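Local coordinates for protein serine acetyltransferase (PDB 3F1X) that probably transfers an acetyl group to serine, an acyltransferase step of amino-acid biosynthesis, and is built from a helical domain joined to a left-handed parallel beta-helix, at residues A[44-47]-A[48-52]; A[148-151]-A[152-156]. All coordinates share one frame; numbering follows the deposited sequence.

Contact 1: residues A[44-47]-A[48-52]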
ATOM      1  N   LYS A  44      14.880  -2.522   2.208  1.00 19.10           N
ATOM      2  CA  LYS A  44      15.014  -1.119   1.821  1.00 20.34           C
ATOM      3  C   LYS A  44      16.466  -0.687   1.871  1.00 18.16           C
ATOM      4  O   LYS A  44      16.936   0.050   1.011  1.00 18.02           O
ATOM      5  CB  LYS A  44      14.198  -0.213   2.749  1.00 21.86           C
ATOM      6  CG  LYS A  44      12.703  -0.258   2.510  1.00 24.77           C
ATOM      7  CD  LYS A  44      11.958   0.525   3.586  1.00 28.34           C
ATOM      8  CE  LYS A  44      10.456   0.395   3.407  1.00 32.07           C
ATOM      9  NZ  LYS A  44       9.703   0.956   4.570  1.00 37.74           N
ATOM     10  N   ILE A  45      17.178  -1.156   2.887  1.00 17.71           N
ATOM     11  CA  ILE A  45      18.584  -0.810   3.046  1.00 17.06           C
ATOM     12  C   ILE A  45      19.425  -1.272   1.863  1.00 17.72           C
ATOM     13  O   ILE A  45      20.196  -0.483   1.300  1.00 16.12           O
ATOM     14  CB  ILE A  45      19.147  -1.398   4.358  1.00 15.61           C
ATOM     15  CG1 ILE A  45      18.597  -0.590   5.537  1.00 13.18           C
ATOM     16  CG2 ILE A  45      20.674  -1.384   4.347  1.00 15.75           C
ATOM     17  CD1 ILE A  45      18.898  -1.172   6.885  1.00 13.80           C
ATOM     18  N   VAL A  46      19.287  -2.543   1.484  1.00 17.21           N
ATOM     19  CA  VAL A  46      20.046  -3.067   0.357  1.00 17.51           C
ATOM     20  C   VAL A  46      19.666  -2.356  -0.948  1.00 18.53           C
ATOM     21  O   VAL A  46      20.525  -2.102  -1.789  1.00 18.12           O
ATOM     22  CB  VAL A  46      19.838  -4.596   0.191  1.00 19.48           C
ATOM     23  CG1 VAL A  46      20.576  -5.088  -1.035  1.00 22.48           C
ATOM     24  CG2 VAL A  46      20.355  -5.324   1.413  1.00 19.42           C
ATOM     25  N   GLU A  47      18.387  -2.026  -1.126  1.00 16.34           N
ATOM     26  CA  GLU A  47      17.969  -1.344  -2.351  1.00 17.18           C
ATOM     27  C   GLU A  47      18.563   0.069  -2.453  1.00 18.10           C
ATOM     28  O   GLU A  47      18.920   0.524  -3.539  1.00 15.48           O
ATOM     29  CB  GLU A  47      16.439  -1.290  -2.430  1.00 20.57           C
ATOM     30  CG  GLU A  47      15.796  -2.664  -2.657  1.00 23.27           C
ATOM     31  CD  GLU A  47      16.177  -3.264  -3.999  1.00 26.89           C
ATOM     32  OE1 GLU A  47      15.818  -2.662  -5.033  1.00 31.29           O
ATOM     33  OE2 GLU A  47      16.835  -4.331  -4.027  1.00 23.32           O
ATOM     34  N   LEU A  48      18.664   0.756  -1.317  1.00 16.27           N
ATOM     35  CA  LEU A  48      19.235   2.099  -1.291  1.00 15.97           C
ATOM     36  C   LEU A  48      20.728   2.004  -1.570  1.00 15.52           C
ATOM     37  O   LEU A  48      21.296   2.837  -2.273  1.00 13.76           O
ATOM     38  CB  LEU A  48      18.993   2.751   0.073  1.00 15.37           C
ATOM     39  CG  LEU A  48      17.574   3.267   0.320  1.00 14.05           C
ATOM     40  CD1 LEU A  48      17.337   3.449   1.818  1.00 11.93           C
ATOM     41  CD2 LEU A  48      17.367   4.568  -0.432  1.00 15.98           C
ATOM     42  N   ALA A  49      21.363   0.982  -1.009  1.00 15.49           N
ATOM     43  CA  ALA A  49      22.787   0.782  -1.231  1.00 14.91           C
ATOM     44  C   ALA A  49      23.041   0.626  -2.732  1.00 14.92           C
ATOM     45  O   ALA A  49      23.994   1.199  -3.265  1.00 13.53           O
ATOM     46  CB  ALA A  49      23.270  -0.451  -0.480  1.00 16.22           C
ATOM     47  N   ARG A  50      22.182  -0.140  -3.408  1.00 16.37           N
ATOM     48  CA  ARG A  50      22.290  -0.360  -4.857  1.00 17.21           C
ATOM     49  C   ARG A  50      22.130   0.936  -5.636  1.00 16.69           C
ATOM     50  O   ARG A  50      22.830   1.169  -6.618  1.00 16.31           O
ATOM     51  CB  ARG A  50      21.188  -1.294  -5.379  1.00 19.58           C
ATOM     52  CG  ARG A  50      21.119  -2.691  -4.803  1.00 25.32           C
ATOM     53  CD  ARG A  50      20.142  -3.512  -5.650  1.00 26.29           C
ATOM     54  NE  ARG A  50      19.604  -4.676  -4.949  1.00 31.40           N
ATOM     55  CZ  ARG A  50      20.323  -5.717  -4.547  1.00 30.28           C
ATOM     56  NH1 ARG A  50      19.728  -6.723  -3.921  1.00 31.71           N
ATOM     57  NH2 ARG A  50      21.629  -5.753  -4.767  1.00 29.15           N
ATOM     58  N   ALA A  51      21.162   1.744  -5.211  1.00 15.69           N
ATOM     59  CA  ALA A  51      20.855   3.003  -5.870  1.00 16.52           C
ATOM     60  C   ALA A  51      21.957   4.025  -5.687  1.00 16.19           C
ATOM     61  O   ALA A  51      22.090   4.948  -6.484  1.00 16.85           O
ATOM     62  CB  ALA A  51      19.539   3.559  -5.343  1.00 18.25           C
ATOM     63  N   ILE A  52      22.726   3.873  -4.619  1.00 15.58           N
ATOM     64  CA  ILE A  52      23.828   4.778  -4.342  1.00 17.00           C
ATOM     65  C   ILE A  52      25.091   4.292  -5.059  1.00 17.92           C
ATOM     66  O   ILE A  52      25.880   5.088  -5.559  1.00 17.95           O
ATOM     67  CB  ILE A  52      24.109   4.857  -2.829  1.00 14.98           C
ATOM     68  CG1 ILE A  52      22.927   5.505  -2.118  1.00 15.62           C
ATOM     69  CG2 ILE A  52      25.381   5.644  -2.578  1.00 15.25           C
ATOM     70  CD1 ILE A  52      22.936   5.331  -0.611  1.00 12.34           C
TER
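An i to i+3 salt bridge on helix 39-53 joins Glu-47 to Arg-50, one turn apart on the same helix. Glu-47 OE2 accepts the N-H of Arg-50 NE at 2.9 Å, and the bond is nearly straight at 164°. The oxygen lies at the edge of the guanidinium, close to its plane, whereas NE stands above the carboxylate plane, so the two flat groups are steeply inclined rather than paired side by side. A bend at chi2 (-64°) carries the carboxylate of Glu-47 forward along the helix to NE; the arginine chain runs extended from CG to NE. Val-46, four residues before the arginine, covers one guanidinium face near its rim, with its CG1 3.4 Å from Arg-50 NH1. A compact, beta-branched valine suits this place, presenting a methyl to the flat group. In the helical domain that precedes the beta-helix, this side of helix 39-53 packs against helix 155-171, where Asn-162 OD1 takes a weak hydrogen bond from Arg-50 NH1. With an alanine here instead of Arg-50, the Glu-47 carboxylate would probably lose its charged mate and a gap would open over the Val-46 methyl. Because the guanidinium is buried, the nearby carboxylate is likely to offset the cost of its charge. Regular i to i+4 backbone bonds run beneath the side chains; among them, Leu-48 N reaches Lys-44 O at 3.0 Å. The leucine curls over the same oxygen, its CG 3.4 Å from Lys-44 O. Small Ala-49 and Ala-51 let neighbouring parts of the chain come close, Ile-165 touching the first and Phe-58 the second. Ile-45 brings a branched apolar chain to helix 68-93, while Lys-44, exposed to solvent, sends its long chain away from the turn.

Contact 2: residues A[148-151]-A[152-156]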
ATOM      1  N   GLY A 148      24.737  -1.845 -18.570  1.00 33.59           N
ATOM      2  CA  GLY A 148      23.440  -1.488 -18.025  1.00 32.63           C
ATOM      3  C   GLY A 148      22.482  -2.648 -17.841  1.00 31.28           C
ATOM      4  O   GLY A 148      21.748  -2.691 -16.856  1.00 31.01           O
ATOM      5  N   GLU A 149      22.480  -3.583 -18.786  1.00 30.40           N
ATOM      6  CA  GLU A 149      21.606  -4.747 -18.714  1.00 30.78           C
ATOM      7  C   GLU A 149      22.039  -5.640 -17.561  1.00 28.69           C
ATOM      8  O   GLU A 149      21.211  -6.248 -16.877  1.00 26.86           O
ATOM      9  CB  GLU A 149      21.659  -5.552 -20.024  1.00 33.09           C
ATOM     10  CG  GLU A 149      20.866  -6.858 -19.971  1.00 37.33           C
ATOM     11  CD  GLU A 149      20.884  -7.643 -21.280  1.00 39.96           C
ATOM     12  OE1 GLU A 149      21.953  -8.161 -21.673  1.00 41.70           O
ATOM     13  OE2 GLU A 149      19.815  -7.743 -21.920  1.00 42.31           O
ATOM     14  N   ILE A 150      23.348  -5.723 -17.356  1.00 26.55           N
ATOM     15  CA  ILE A 150      23.898  -6.551 -16.294  1.00 24.79           C
ATOM     16  C   ILE A 150      23.513  -6.034 -14.917  1.00 24.05           C
ATOM     17  O   ILE A 150      22.981  -6.779 -14.100  1.00 22.89           O
ATOM     18  CB  ILE A 150      25.428  -6.633 -16.412  1.00 24.65           C
ATOM     19  CG1 ILE A 150      25.784  -7.411 -17.687  1.00 26.00           C
ATOM     20  CG2 ILE A 150      26.018  -7.296 -15.176  1.00 24.63           C
ATOM     21  CD1 ILE A 150      27.261  -7.489 -17.974  1.00 25.09           C
ATOM     22  N   ILE A 151      23.770  -4.755 -14.669  1.00 24.59           N
ATOM     23  CA  ILE A 151      23.445  -4.145 -13.384  1.00 24.12           C
ATOM     24  C   ILE A 151      21.944  -4.172 -13.122  1.00 25.92           C
ATOM     25  O   ILE A 151      21.498  -4.422 -11.995  1.00 25.54           O
ATOM     26  CB  ILE A 151      23.905  -2.669 -13.342  1.00 24.76           C
ATOM     27  CG1 ILE A 151      25.429  -2.595 -13.455  1.00 24.23           C
ATOM     28  CG2 ILE A 151      23.418  -1.996 -12.051  1.00 20.39           C
ATOM     29  CD1 ILE A 151      25.955  -1.186 -13.588  1.00 26.17           C
ATOM     30  N   SER A 152      21.173  -3.925 -14.176  1.00 24.47           N
ATOM     31  CA  SER A 152      19.719  -3.857 -14.082  1.00 26.55           C
ATOM     32  C   SER A 152      18.926  -5.134 -13.814  1.00 25.74           C
ATOM     33  O   SER A 152      17.921  -5.080 -13.107  1.00 24.70           O
ATOM     34  CB  SER A 152      19.157  -3.164 -15.330  1.00 25.33           C
ATOM     35  OG  SER A 152      19.503  -1.792 -15.335  1.00 24.59           O
ATOM     36  N   CYS A 153      19.344  -6.276 -14.359  1.00 25.64           N
ATOM     37  CA  CYS A 153      18.577  -7.491 -14.118  1.00 25.31           C
ATOM     38  C   CYS A 153      19.332  -8.791 -13.869  1.00 24.75           C
ATOM     39  O   CYS A 153      18.709  -9.811 -13.575  1.00 24.12           O
ATOM     40  CB  CYS A 153      17.568  -7.708 -15.248  1.00 27.69           C
ATOM     41  SG  CYS A 153      18.275  -8.183 -16.839  1.00 28.16           S
ATOM     42  N   TYR A 154      20.654  -8.782 -13.992  1.00 23.64           N
ATOM     43  CA  TYR A 154      21.414 -10.006 -13.740  1.00 24.33           C
ATOM     44  C   TYR A 154      21.376 -10.319 -12.249  1.00 24.43           C
ATOM     45  O   TYR A 154      21.749  -9.490 -11.419  1.00 23.05           O
ATOM     46  CB  TYR A 154      22.857  -9.844 -14.200  1.00 27.33           C
ATOM     47  CG  TYR A 154      23.062 -10.145 -15.658  1.00 29.20           C
ATOM     48  CD1 TYR A 154      22.116  -9.770 -16.608  1.00 30.05           C
ATOM     49  CD2 TYR A 154      24.214 -10.785 -16.097  1.00 31.20           C
ATOM     50  CE1 TYR A 154      22.313 -10.031 -17.963  1.00 32.08           C
ATOM     51  CE2 TYR A 154      24.425 -11.047 -17.452  1.00 32.17           C
ATOM     52  CZ  TYR A 154      23.470 -10.667 -18.378  1.00 32.15           C
ATOM     53  OH  TYR A 154      23.672 -10.919 -19.717  1.00 35.57           O
ATOM     54  N   PRO A 155      20.919 -11.526 -11.889  1.00 23.84           N
ATOM     55  CA  PRO A 155      20.831 -11.937 -10.486  1.00 23.33           C
ATOM     56  C   PRO A 155      22.178 -12.019  -9.770  1.00 22.67           C
ATOM     57  O   PRO A 155      22.274 -11.708  -8.586  1.00 22.14           O
ATOM     58  CB  PRO A 155      20.132 -13.290 -10.571  1.00 26.00           C
ATOM     59  CG  PRO A 155      20.627 -13.835 -11.895  1.00 26.34           C
ATOM     60  CD  PRO A 155      20.524 -12.623 -12.791  1.00 25.80           C
ATOM     61  N   ALA A 156      23.213 -12.429 -10.493  1.00 22.71           N
ATOM     62  CA  ALA A 156      24.543 -12.558  -9.916  1.00 23.74           C
ATOM     63  C   ALA A 156      25.058 -11.252  -9.317  1.00 22.07           C
ATOM     64  O   ALA A 156      25.599 -11.244  -8.214  1.00 21.39           O
ATOM     65  CB  ALA A 156      25.517 -13.071 -10.962  1.00 23.29           C
TER
HETATM   66  O   HOH W   1      20.995  -6.911 -11.109  1.00 22.57           O
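With OG anti to its own carbonyl carbon and beside its backbone N (chi1 -69°), Ser-152 turns its hydroxyl back along the helix to Gly-148; a comparable chi1 of -85° swings the Tyr-154 ring over Ile-150. Gly-148 O therefore accepts two bonds, from Ser-152 OG at 2.9 Å and from Ser-152 N at 3.0 Å, which arrive from opposite faces of the carbonyl plane. Serine suits this place because its short side chain can reach the carbonyl four residues earlier. Across the next turn, Ile-150 CG1 sits 4.0 Å from the centroid of the Tyr-154 ring, 13° off the ring normal, in a CH-pi contact over the face. Glu-149, its chain extended beyond CG, crosses the ring obliquely, its CG 4.0 Å from Tyr-154 CE1. Its buried OE1 takes a weak hydrogen bond from Thr-145 N.

Here helix 147-153 gives way to helix 155-171, and Tyr-154 lies in the link. Tyr-154 N still bonds to Ile-150 O at 3.1 Å. Pro-155 suits the first turn of the following helix but, having no N-H, cannot donate to Ile-151 O four residues earlier. A water does so instead, giving one proton to Ile-151 O and another to Tyr-154 O, each at 2.7 Å, and joins the two carbonyls across the bend. Apolar packing thus sets the ring against the helix, the serine hydroxyl adds a second donor to a carbonyl already bonded, and the water supplies the donor that Ile-151 O lacks where the regular helical pattern breaks off.

In the fold
Contact 1 closes before contact 2 opens along the chain, and their centres lie 15 Å apart, with nearest atoms about 6 Å apart and no touch. They meet indirectly through helix 155-171: Arg-158 packs on Arg-50 of contact 1, while its NH1 donates a hydrogen bond to Ser-152 O of contact 2. Phe-58 is a second shared neighbour, touching Ala-51 and Ile-151. Both belong to the helical domain and border a second subunit of the six-chain assembly: Leu-17 of the second subunit packs on Ile-52, and Phe-27 of that subunit on Ile-151. As in relatives, the active site probably lies between neighbouring beta-helices; no substrate or catalytic residue is identified at either contact.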